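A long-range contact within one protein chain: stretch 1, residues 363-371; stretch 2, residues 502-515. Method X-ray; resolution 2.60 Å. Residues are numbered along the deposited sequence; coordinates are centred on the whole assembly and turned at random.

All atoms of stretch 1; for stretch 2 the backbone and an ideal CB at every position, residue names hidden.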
ATOM      1  N   ALA C 363      42.789   5.841 -19.990  1.00 74.15           N
ATOM      2  CA  ALA C 363      43.726   6.740 -20.707  1.00 75.03           C
ATOM      3  C   ALA C 363      43.746   6.387 -22.192  1.00 75.52           C
ATOM      4  O   ALA C 363      43.723   7.308 -22.995  1.00 75.99           O
ATOM      5  CB  ALA C 363      45.089   6.681 -20.082  1.00 76.17           C
ATOM      6  N   LEU C 364      43.770   5.100 -22.544  1.00 78.07           N
ATOM      7  CA  LEU C 364      43.585   4.626 -23.948  1.00 80.04           C
ATOM      8  C   LEU C 364      42.202   5.081 -24.448  1.00 79.84           C
ATOM      9  O   LEU C 364      42.118   5.578 -25.566  1.00 81.87           O
ATOM     10  CB  LEU C 364      43.727   3.105 -24.016  1.00 80.61           C
ATOM     11  CG  LEU C 364      45.132   2.579 -24.292  1.00 85.27           C
ATOM     12  CD1 LEU C 364      46.237   3.585 -23.930  1.00 86.63           C
ATOM     13  CD2 LEU C 364      45.337   1.253 -23.544  1.00 86.68           C
ATOM     14  N   VAL C 365      41.142   4.956 -23.659  1.00 76.17           N
ATOM     15  CA  VAL C 365      39.818   5.420 -24.140  1.00 76.21           C
ATOM     16  C   VAL C 365      39.871   6.942 -24.362  1.00 75.04           C
ATOM     17  O   VAL C 365      39.345   7.396 -25.362  1.00 74.10           O
ATOM     18  CB  VAL C 365      38.697   5.002 -23.174  1.00 76.42           C
ATOM     19  CG1 VAL C 365      37.396   5.728 -23.459  1.00 73.60           C
ATOM     20  CG2 VAL C 365      38.513   3.482 -23.186  1.00 76.85           C
ATOM     21  N   ARG C 366      40.502   7.708 -23.483  1.00 74.36           N
ATOM     22  CA  ARG C 366      40.613   9.174 -23.658  1.00 75.08           C
ATOM     23  C   ARG C 366      41.254   9.479 -25.016  1.00 78.00           C
ATOM     24  O   ARG C 366      40.695  10.285 -25.765  1.00 81.68           O
ATOM     25  CB  ARG C 366      41.420   9.817 -22.524  1.00 73.99           C
ATOM     26  CG  ARG C 366      41.567  11.327 -22.654  1.00 72.97           C
ATOM     27  CD  ARG C 366      42.453  11.937 -21.594  1.00 73.47           C
ATOM     28  NE  ARG C 366      43.879  11.527 -21.564  1.00 75.29           N
ATOM     29  CZ  ARG C 366      44.449  10.770 -20.627  1.00 75.22           C
ATOM     30  NH1 ARG C 366      43.748  10.261 -19.631  1.00 74.90           N
ATOM     31  NH2 ARG C 366      45.726  10.493 -20.700  1.00 76.48           N
ATOM     32  N   ALA C 367      42.388   8.857 -25.312  1.00 79.83           N
ATOM     33  CA  ALA C 367      43.207   9.100 -26.522  1.00 82.98           C
ATOM     34  C   ALA C 367      42.478   8.663 -27.798  1.00 85.15           C
ATOM     35  O   ALA C 367      42.717   9.273 -28.830  1.00 92.73           O
ATOM     36  CB  ALA C 367      44.511   8.371 -26.371  1.00 85.25           C
ATOM     37  N   GLY C 368      41.648   7.621 -27.755  1.00 85.26           N
ATOM     38  CA  GLY C 368      40.969   7.051 -28.944  1.00 83.51           C
ATOM     39  C   GLY C 368      39.620   7.678 -29.220  1.00 83.75           C
ATOM     40  O   GLY C 368      39.213   7.661 -30.341  1.00 86.66           O
ATOM     41  N   ALA C 369      38.915   8.177 -28.215  1.00 82.21           N
ATOM     42  CA  ALA C 369      37.459   8.428 -28.283  1.00 81.43           C
ATOM     43  C   ALA C 369      37.241   9.846 -28.750  1.00 82.04           C
ATOM     44  O   ALA C 369      37.994  10.729 -28.379  1.00 82.19           O
ATOM     45  CB  ALA C 369      36.796   8.239 -26.944  1.00 80.08           C
ATOM     46  N   PRO C 370      36.150  10.114 -29.498  1.00 81.74           N
ATOM     47  CA  PRO C 370      35.835  11.484 -29.904  1.00 81.16           C
ATOM     48  C   PRO C 370      35.682  12.451 -28.722  1.00 82.18           C
ATOM     49  O   PRO C 370      35.230  12.032 -27.670  1.00 83.07           O
ATOM     50  CB  PRO C 370      34.516  11.340 -30.643  1.00 80.76           C
ATOM     51  CG  PRO C 370      34.471   9.894 -31.080  1.00 81.24           C
ATOM     52  CD  PRO C 370      35.207   9.111 -30.016  1.00 81.14           C
ATOM     53  N   ASP C 371      36.052  13.726 -28.942  1.00 83.68           N
ATOM     54  CA  ASP C 371      35.868  14.905 -28.048  1.00 85.14           C
ATOM     55  C   ASP C 371      34.513  14.827 -27.302  1.00 83.21           C
ATOM     56  O   ASP C 371      34.427  15.252 -26.143  1.00 81.44           O
ATOM     57  CB  ASP C 371      35.969  16.148 -28.951  1.00 91.41           C
ATOM     58  CG  ASP C 371      36.198  17.502 -28.305  1.00 96.72           C
ATOM     59  OD1 ASP C 371      37.322  17.677 -27.703  1.00100.83           O
ATOM     60  OD2 ASP C 371      35.283  18.404 -28.469  1.00 90.46           O
ATOM     61  N   UNK C 502      45.985  -6.437 -24.047  1.00 87.91           N
ATOM     62  CA  UNK C 502      47.115  -5.473 -24.064  1.00 89.03           C
ATOM     63  C   UNK C 502      46.636  -4.149 -24.645  1.00 85.86           C
ATOM     64  O   UNK C 502      45.682  -4.159 -25.387  1.00 83.73           O
ATOM     65  CB  UNK C 502      48.294  -6.013 -24.876  1.00 89.03           C
ATOM     66  N   UNK C 503      47.332  -3.078 -24.300  1.00 85.15           N
ATOM     67  CA  UNK C 503      47.120  -1.704 -24.773  1.00 85.36           C
ATOM     68  C   UNK C 503      47.159  -1.678 -26.299  1.00 88.65           C
ATOM     69  O   UNK C 503      46.292  -1.021 -26.875  1.00 91.79           O
ATOM     70  CB  UNK C 503      48.173  -0.757 -24.193  1.00 85.36           C
ATOM     71  N   UNK C 504      48.111  -2.353 -26.944  1.00 94.00           N
ATOM     72  CA  UNK C 504      48.290  -2.267 -28.427  1.00 96.83           C
ATOM     73  C   UNK C 504      47.011  -2.839 -29.058  1.00 95.34           C
ATOM     74  O   UNK C 504      46.438  -2.152 -29.921  1.00 91.85           O
ATOM     75  CB  UNK C 504      49.528  -3.030 -28.902  1.00 96.83           C
ATOM     76  N   UNK C 505      46.572  -4.022 -28.606  1.00 95.83           N
ATOM     77  CA  UNK C 505      45.388  -4.737 -29.164  1.00 96.52           C
ATOM     78  C   UNK C 505      44.111  -3.953 -28.853  1.00 91.50           C
ATOM     79  O   UNK C 505      43.187  -3.981 -29.666  1.00 91.54           O
ATOM     80  CB  UNK C 505      45.284  -6.153 -28.594  1.00 96.52           C
ATOM     81  N   UNK C 506      44.019  -3.380 -27.661  1.00 86.22           N
ATOM     82  CA  UNK C 506      42.861  -2.553 -27.288  1.00 83.29           C
ATOM     83  C   UNK C 506      42.796  -1.342 -28.222  1.00 82.02           C
ATOM     84  O   UNK C 506      41.719  -1.117 -28.784  1.00 82.52           O
ATOM     85  CB  UNK C 506      42.949  -2.106 -25.827  1.00 83.29           C
ATOM     86  N   UNK C 507      43.885  -0.594 -28.387  1.00 80.04           N
ATOM     87  CA  UNK C 507      43.897   0.638 -29.220  1.00 79.39           C
ATOM     88  C   UNK C 507      43.384   0.291 -30.623  1.00 80.00           C
ATOM     89  O   UNK C 507      42.629   1.072 -31.183  1.00 78.79           O
ATOM     90  CB  UNK C 507      45.300   1.242 -29.297  1.00 79.39           C
ATOM     91  N   UNK C 508      43.747  -0.876 -31.147  1.00 83.72           N
ATOM     92  CA  UNK C 508      43.355  -1.394 -32.493  1.00 85.80           C
ATOM     93  C   UNK C 508      41.847  -1.684 -32.505  1.00 84.83           C
ATOM     94  O   UNK C 508      41.156  -1.094 -33.352  1.00 85.61           O
ATOM     95  CB  UNK C 508      44.139  -2.659 -32.847  1.00 85.80           C
ATOM     96  N   UNK C 509      41.372  -2.574 -31.621  1.00 82.52           N
ATOM     97  CA  UNK C 509      39.963  -3.027 -31.534  1.00 79.22           C
ATOM     98  C   UNK C 509      39.046  -1.808 -31.363  1.00 77.31           C
ATOM     99  O   UNK C 509      37.990  -1.781 -32.008  1.00 76.78           O
ATOM    100  CB  UNK C 509      39.772  -4.005 -30.373  1.00 79.22           C
ATOM    101  N   UNK C 510      39.464  -0.843 -30.554  1.00 76.85           N
ATOM    102  CA  UNK C 510      38.711   0.396 -30.248  1.00 78.05           C
ATOM    103  C   UNK C 510      38.654   1.288 -31.484  1.00 79.72           C
ATOM    104  O   UNK C 510      37.547   1.727 -31.793  1.00 84.00           O
ATOM    105  CB  UNK C 510      39.351   1.153 -29.082  1.00 78.05           C
ATOM    106  N   UNK C 511      39.776   1.565 -32.146  1.00 81.57           N
ATOM    107  CA  UNK C 511      39.841   2.424 -33.359  1.00 83.39           C
ATOM    108  C   UNK C 511      38.850   1.875 -34.386  1.00 82.70           C
ATOM    109  O   UNK C 511      38.144   2.680 -35.054  1.00 85.24           O
ATOM    110  CB  UNK C 511      41.255   2.467 -33.943  1.00 83.39           C
ATOM    111  N   UNK C 512      38.789   0.549 -34.457  1.00 80.56           N
ATOM    112  CA  UNK C 512      37.958  -0.251 -35.382  1.00 80.45           C
ATOM    113  C   UNK C 512      36.487  -0.125 -35.004  1.00 80.06           C
ATOM    114  O   UNK C 512      35.688   0.240 -35.890  1.00 80.47           O
ATOM    115  CB  UNK C 512      38.381  -1.721 -35.365  1.00 80.45           C
ATOM    116  N   UNK C 513      36.154  -0.434 -33.746  1.00 79.43           N
ATOM    117  CA  UNK C 513      34.798  -0.308 -33.139  1.00 78.11           C
ATOM    118  C   UNK C 513      34.215   1.087 -33.374  1.00 77.33           C
ATOM    119  O   UNK C 513      33.054   1.135 -33.681  1.00 78.90           O
ATOM    120  CB  UNK C 513      34.853  -0.593 -31.637  1.00 78.11           C
ATOM    121  N   UNK C 514      34.975   2.173 -33.227  1.00 78.61           N
ATOM    122  CA  UNK C 514      34.435   3.551 -33.415  1.00 79.45           C
ATOM    123  C   UNK C 514      34.068   3.766 -34.883  1.00 82.04           C
ATOM    124  O   UNK C 514      33.161   4.567 -35.130  1.00 88.81           O
ATOM    125  CB  UNK C 514      35.450   4.606 -32.969  1.00 79.45           C
ATOM    126  N   UNK C 515      34.733   3.100 -35.828  1.00 83.07           N
ATOM    127  CA  UNK C 515      34.430   3.258 -37.271  1.00 82.46           C
ATOM    128  C   UNK C 515      33.175   2.474 -37.672  1.00 81.69           C
ATOM    129  O   UNK C 515      32.659   2.763 -38.739  1.00 82.75           O
ATOM    130  CB  UNK C 515      35.617   2.793 -38.117  1.00 82.46           C
TER

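Position 502 lies just before a helix, with extended backbone angles of -129/157, and its CA-to-CB bond points away from stretch 1. A helix start favours a capping side chain: Ser, Thr, Asp or Asn. The residue is Thr502. Its OG1 accepts a hydrogen bond from the backbone N of position 505 at 3.2 Å, which caps the helix.

Position 503 is helical and its CB points sideways. The ideal CB is already 3.5 Å from Leu364 CD2, so little room remains on that line. Ala suits it well, and a small polar residue such as Ser is conceivable. The residue is Ala503, whose CB packs at 3.5 Å against Leu364 CD2.

Positions 504 and 505 have nothing of stretch 1 within 5.5 Å of their ideal CB atoms. Stretch 1 sets no demand here, and acidic residues are common in the first turn of a helix. They are Glu504 and Asp505, and neither side chain touches stretch 1.

Position 506 points toward stretch 1. Its ideal CB is 4.7 Å from Leu364 CD2, and Val365 lies further along the same side. A large apolar side chain is expected: Leu, Ile, Met or Phe. The residue is Phe506, with chi1 in the t well. Its ring reaches both neighbours, with CD2 3.8 Å from Leu364 CB and CZ 3.8 Å from Val365 CG2.

Position 507 points sideways, and its CA is 6.6 Å from the CA of Leu364. The ideal CB is 5.2 Å from Leu364 CG. A small or medium side chain fits, such as Ala, Ser, Thr or Val. The residue is Thr507. Its OG1 approaches Leu364 CG at 3.8 Å, but its hydrogen bond goes to its own helix, from OG1 to Ala503 O at 3.2 Å.

Positions 508 and 509 are out of reach, so many helix-compatible residues would serve. They are Thr508, which donates from OG1 to Glu504 O at 3.3 Å, and Ala509.

Position 510 points toward stretch 1, yet its ideal CB has nothing within 5.5 Å. A large side chain is needed to bridge that gap, so Phe, Leu or Met would suit. Gly368 offers a bare surface. The residue is Phe510. Its CE2 lies 3.7 Å from Gly368 C, and its CZ is 3.9 Å from Ala369 CB. An ideal CB on Gly368 would lie 2.7 Å from Phe510 CD2, a clash.

Position 511 points sideways near Gly368, with 6.5 Å between the two CA atoms. Nothing of stretch 1 lies within 5.5 Å of the ideal CB, so stretch 1 sets little demand and many residues would suit. Lys511 leads its end away.

Positions 512 and 513 are out of reach of stretch 1, so any residue compatible with a helix would suit. They are Ser512 and Ala513.

Position 514 points toward the turn after helix 363-368, its ideal CB 5.4 Å from Pro370 CD. Leu, Ile or Met could fill this gap. Leu514 places CD1 3.2 Å from Gly368 O, a close contact, and CD2 4.0 Å from Pro370 CD.

Position 515 is out of reach and unconstrained by stretch 1. The residue is Ala515.

Stretch 2 502-515: TAEDFTTAFKSALA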
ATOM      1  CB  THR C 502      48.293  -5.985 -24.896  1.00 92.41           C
ATOM      2  OG1 THR C 502      47.871  -5.814 -26.250  1.00 94.52           O
ATOM      3  CG2 THR C 502      48.662  -7.425 -24.610  1.00 94.41           C
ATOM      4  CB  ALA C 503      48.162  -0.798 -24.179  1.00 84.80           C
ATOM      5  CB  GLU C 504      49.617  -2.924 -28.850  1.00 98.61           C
ATOM      6  CG  GLU C 504      49.895  -3.065 -30.360  1.00102.34           C
ATOM      7  CD  GLU C 504      50.611  -4.363 -30.828  1.00108.58           C
ATOM      8  OE1 GLU C 504      51.185  -5.106 -29.971  1.00107.81           O
ATOM      9  OE2 GLU C 504      50.636  -4.661 -32.067  1.00106.25           O
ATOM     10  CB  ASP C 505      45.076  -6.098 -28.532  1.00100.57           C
ATOM     11  CG  ASP C 505      46.136  -7.187 -28.546  1.00104.08           C
ATOM     12  OD1 ASP C 505      46.898  -7.290 -29.548  1.00108.16           O
ATOM     13  OD2 ASP C 505      46.140  -7.975 -27.544  1.00105.14           O
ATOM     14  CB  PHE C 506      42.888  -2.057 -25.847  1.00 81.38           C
ATOM     15  CG  PHE C 506      41.724  -1.139 -25.625  1.00 79.35           C
ATOM     16  CD1 PHE C 506      40.448  -1.655 -25.516  1.00 78.65           C
ATOM     17  CD2 PHE C 506      41.887   0.234 -25.661  1.00 79.26           C
ATOM     18  CE1 PHE C 506      39.355  -0.806 -25.409  1.00 78.35           C
ATOM     19  CE2 PHE C 506      40.789   1.082 -25.541  1.00 79.01           C
ATOM     20  CZ  PHE C 506      39.520   0.563 -25.427  1.00 77.69           C
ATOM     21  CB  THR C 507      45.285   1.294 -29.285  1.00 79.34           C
ATOM     22  OG1 THR C 507      45.538   1.856 -28.005  1.00 78.57           O
ATOM     23  CG2 THR C 507      45.419   2.330 -30.383  1.00 79.51           C
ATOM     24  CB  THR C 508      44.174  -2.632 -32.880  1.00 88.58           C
ATOM     25  OG1 THR C 508      45.537  -2.222 -33.051  1.00 91.65           O
ATOM     26  CG2 THR C 508      43.696  -3.308 -34.149  1.00 90.70           C
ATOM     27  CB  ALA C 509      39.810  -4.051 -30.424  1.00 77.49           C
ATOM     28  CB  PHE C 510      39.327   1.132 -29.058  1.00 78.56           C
ATOM     29  CG  PHE C 510      38.522   2.277 -28.497  1.00 77.71           C
ATOM     30  CD1 PHE C 510      37.184   2.125 -28.171  1.00 78.05           C
ATOM     31  CD2 PHE C 510      39.119   3.499 -28.263  1.00 77.43           C
ATOM     32  CE1 PHE C 510      36.451   3.183 -27.648  1.00 77.47           C
ATOM     33  CE2 PHE C 510      38.388   4.555 -27.764  1.00 76.65           C
ATOM     34  CZ  PHE C 510      37.054   4.398 -27.453  1.00 76.85           C
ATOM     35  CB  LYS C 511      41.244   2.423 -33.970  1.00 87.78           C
ATOM     36  CG  LYS C 511      41.660   3.696 -34.683  1.00 91.97           C
ATOM     37  CD  LYS C 511      41.370   3.698 -36.161  1.00 97.18           C
ATOM     38  CE  LYS C 511      42.389   2.930 -36.955  1.00103.50           C
ATOM     39  NZ  LYS C 511      43.594   3.765 -37.127  1.00110.19           N
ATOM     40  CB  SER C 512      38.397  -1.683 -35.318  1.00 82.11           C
ATOM     41  OG  SER C 512      37.757  -2.444 -36.329  1.00 82.94           O
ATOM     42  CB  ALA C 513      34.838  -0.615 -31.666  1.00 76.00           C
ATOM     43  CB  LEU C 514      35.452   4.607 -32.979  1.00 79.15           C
ATOM     44  CG  LEU C 514      35.759   4.658 -31.487  1.00 78.82           C
ATOM     45  CD1 LEU C 514      36.958   5.528 -31.206  1.00 78.96           C
ATOM     46  CD2 LEU C 514      34.577   5.185 -30.703  1.00 78.77           C
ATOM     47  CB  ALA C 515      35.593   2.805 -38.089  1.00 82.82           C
TER
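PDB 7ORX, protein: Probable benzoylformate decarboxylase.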